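Local coordinates for protein purine nucleoside phosphorylase (Bacillus licheniformis, PDB 6DZD) that probably cleaves adenosine, inosine and methylthioadenosine with phosphate, releasing the free purine base, and may also deaminate adenosine, with zinc as cofactor, at residues A[118-124]-A[273-277]. Residues are numbered along the deposited sequence; the frame is centred on the assembly and turned at random.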
loop_
_atom_site.group_PDB
_atom_site.type_symbol
_atom_site.label_atom_id
_atom_site.label_comp_id
_atom_site.label_asym_id
_atom_site.label_seq_id
_atom_site.Cartn_x
_atom_site.Cartn_y
_atom_site.Cartn_z
ATOM N N THR A 118 -4.710 -11.161 -7.157
ATOM C CA THR A 118 -4.813 -12.595 -7.392
ATOM C C THR A 118 -6.246 -13.044 -7.149
ATOM O O THR A 118 -7.035 -12.334 -6.522
ATOM C CB THR A 118 -3.845 -13.379 -6.489
ATOM O OG1 THR A 118 -3.704 -14.722 -6.971
ATOM C CG2 THR A 118 -4.360 -13.424 -5.044
ATOM N N ASP A 119 -6.587 -14.219 -7.694
ATOM C CA ASP A 119 -7.846 -14.891 -7.373
ATOM C C ASP A 119 -7.628 -16.250 -6.708
ATOM O O ASP A 119 -8.601 -16.981 -6.491
ATOM C CB ASP A 119 -8.760 -15.042 -8.600
ATOM C CG ASP A 119 -8.115 -15.793 -9.763
ATOM O OD1 ASP A 119 -7.087 -16.478 -9.573
ATOM O OD2 ASP A 119 -8.661 -15.698 -10.890
ATOM N N ARG A 120 -6.361 -16.623 -6.389
ATOM C CA ARG A 120 -5.999 -17.922 -5.844
ATOM C C ARG A 120 -6.068 -17.906 -4.316
ATOM O O ARG A 120 -5.777 -16.885 -3.680
ATOM C CB ARG A 120 -4.585 -18.306 -6.290
ATOM C CG ARG A 120 -4.271 -17.888 -7.688
ATOM C CD ARG A 120 -4.933 -18.819 -8.709
ATOM N NE ARG A 120 -4.019 -19.165 -9.803
ATOM C CZ ARG A 120 -3.280 -20.274 -9.826
ATOM N NH1 ARG A 120 -3.384 -21.140 -8.822
ATOM N NH2 ARG A 120 -2.457 -20.519 -10.844
ATOM N N PRO A 121 -6.413 -19.031 -3.701
ATOM C CA PRO A 121 -6.513 -19.076 -2.237
ATOM C C PRO A 121 -5.168 -19.238 -1.549
ATOM O O PRO A 121 -4.219 -19.793 -2.104
ATOM C CB PRO A 121 -7.385 -20.314 -1.992
ATOM C CG PRO A 121 -6.983 -21.247 -3.107
ATOM C CD PRO A 121 -6.750 -20.334 -4.313
ATOM N N ASN A 122 -5.112 -18.749 -0.304
ATOM C CA ASN A 122 -3.949 -18.904 0.582
ATOM C C ASN A 122 -2.685 -18.351 -0.074
ATOM O O ASN A 122 -1.585 -18.898 0.059
ATOM C CB ASN A 122 -3.781 -20.365 1.001
ATOM C CG ASN A 122 -5.072 -20.949 1.562
ATOM O OD1 ASN A 122 -5.550 -20.512 2.608
ATOM N ND2 ASN A 122 -5.654 -21.920 0.861
ATOM N N LEU A 123 -2.840 -17.229 -0.767
ATOM C CA LEU A 123 -1.721 -16.596 -1.445
ATOM C C LEU A 123 -1.683 -15.130 -1.052
ATOM O O LEU A 123 -2.487 -14.335 -1.554
ATOM C CB LEU A 123 -1.847 -16.743 -2.953
ATOM C CG LEU A 123 -0.478 -16.569 -3.587
ATOM C CD1 LEU A 123 -0.301 -17.513 -4.762
ATOM C CD2 LEU A 123 -0.314 -15.141 -3.993
ATOM N N PHE A 124 -0.736 -14.766 -0.192
ATOM C CA PHE A 124 -0.730 -13.452 0.426
ATOM C C PHE A 124 0.203 -12.495 -0.316
ATOM O O PHE A 124 1.391 -12.780 -0.489
ATOM C CB PHE A 124 -0.346 -13.583 1.899
ATOM C CG PHE A 124 -1.514 -13.948 2.797
ATOM C CD1 PHE A 124 -2.052 -15.230 2.786
ATOM C CD2 PHE A 124 -2.092 -12.991 3.631
ATOM C CE1 PHE A 124 -3.133 -15.564 3.616
ATOM C CE2 PHE A 124 -3.187 -13.316 4.459
ATOM C CZ PHE A 124 -3.702 -14.605 4.452
ATOM N N PHE A 273 -0.767 -6.165 3.287
ATOM C CA PHE A 273 -0.915 -7.559 2.899
ATOM C C PHE A 273 -2.384 -7.859 2.668
ATOM O O PHE A 273 -3.259 -7.300 3.335
ATOM C CB PHE A 273 -0.352 -8.502 3.968
ATOM C CG PHE A 273 -0.943 -8.273 5.307
ATOM C CD1 PHE A 273 -2.126 -8.897 5.670
ATOM C CD2 PHE A 273 -0.357 -7.392 6.180
ATOM C CE1 PHE A 273 -2.686 -8.664 6.884
ATOM C CE2 PHE A 273 -0.910 -7.142 7.409
ATOM C CZ PHE A 273 -2.069 -7.783 7.771
ATOM N N ILE A 274 -2.653 -8.757 1.729
ATOM C CA ILE A 274 -4.014 -9.209 1.479
ATOM C C ILE A 274 -3.947 -10.606 0.877
ATOM O O ILE A 274 -2.971 -10.968 0.213
ATOM C CB ILE A 274 -4.791 -8.221 0.571
ATOM C CG1 ILE A 274 -6.297 -8.458 0.685
ATOM C CG2 ILE A 274 -4.315 -8.324 -0.892
ATOM C CD1 ILE A 274 -7.145 -7.482 -0.088
ATOM N N GLY A 275 -4.965 -11.409 1.166
ATOM C CA GLY A 275 -5.039 -12.753 0.631
ATOM C C GLY A 275 -6.364 -13.395 0.969
ATOM O O GLY A 275 -7.066 -12.973 1.896
ATOM N N LEU A 276 -6.693 -14.431 0.204
ATOM C CA LEU A 276 -7.892 -15.235 0.397
ATOM C C LEU A 276 -7.479 -16.579 0.984
ATOM O O LEU A 276 -6.427 -17.116 0.622
ATOM C CB LEU A 276 -8.631 -15.444 -0.926
ATOM C CG LEU A 276 -9.106 -14.173 -1.644
ATOM C CD1 LEU A 276 -8.775 -14.226 -3.137
ATOM C CD2 LEU A 276 -10.594 -13.970 -1.443
ATOM N N LYS A 277 -8.270 -17.105 1.922
ATOM C CA LYS A 277 -7.920 -18.403 2.508
ATOM C C LYS A 277 -8.937 -19.496 2.183
ATOM O O LYS A 277 -10.112 -19.392 2.530
ATOM C CB LYS A 277 -7.745 -18.276 4.025
ATOM C CG LYS A 277 -6.288 -17.972 4.391
ATOM C CD LYS A 277 -5.870 -18.447 5.787
ATOM C CE LYS A 277 -5.599 -17.250 6.707
ATOM N NZ LYS A 277 -5.861 -17.505 8.159
#
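The F124 ring spreads one face over G275, whose CA lies 4.1 Å from the ring centroid and almost on the ring normal, a CH-pi contact. Glycine suits this place because the ring occupies the side to which a CB would point. At the ring's edge, near its plane, lies K277 CE, 4.0 Å from F124 CZ. With CG turned beside the backbone N (chi1 -83°), the ring comes to lie over G275 of strand 270-276, and F124 CA makes a CA-H...O contact with I274 O. N122 meets K277 at about a right angle, its amide OD1 3.2 Å from K277 CG; the long lysine chain thus touches N122 through CG and F124 through CE, while NZ reaches a weak hydrogen bond with L73 O. Asparagine readily adopts the left-handed backbone conformation found at N122 (phi 56°, psi 39°). The branched L276 brings CD1 to the loop, 4.0 Å from R120 O. Residues 119-123 join strand 115-118 of one sheet to strand 124-129 of the other, the antiparallel neighbour of 270-276. W80 meets the F124 ring, strand 30-35 flanks 270-276, and I274 and L276 both reach V145 on strand 144-150 of the other sheet.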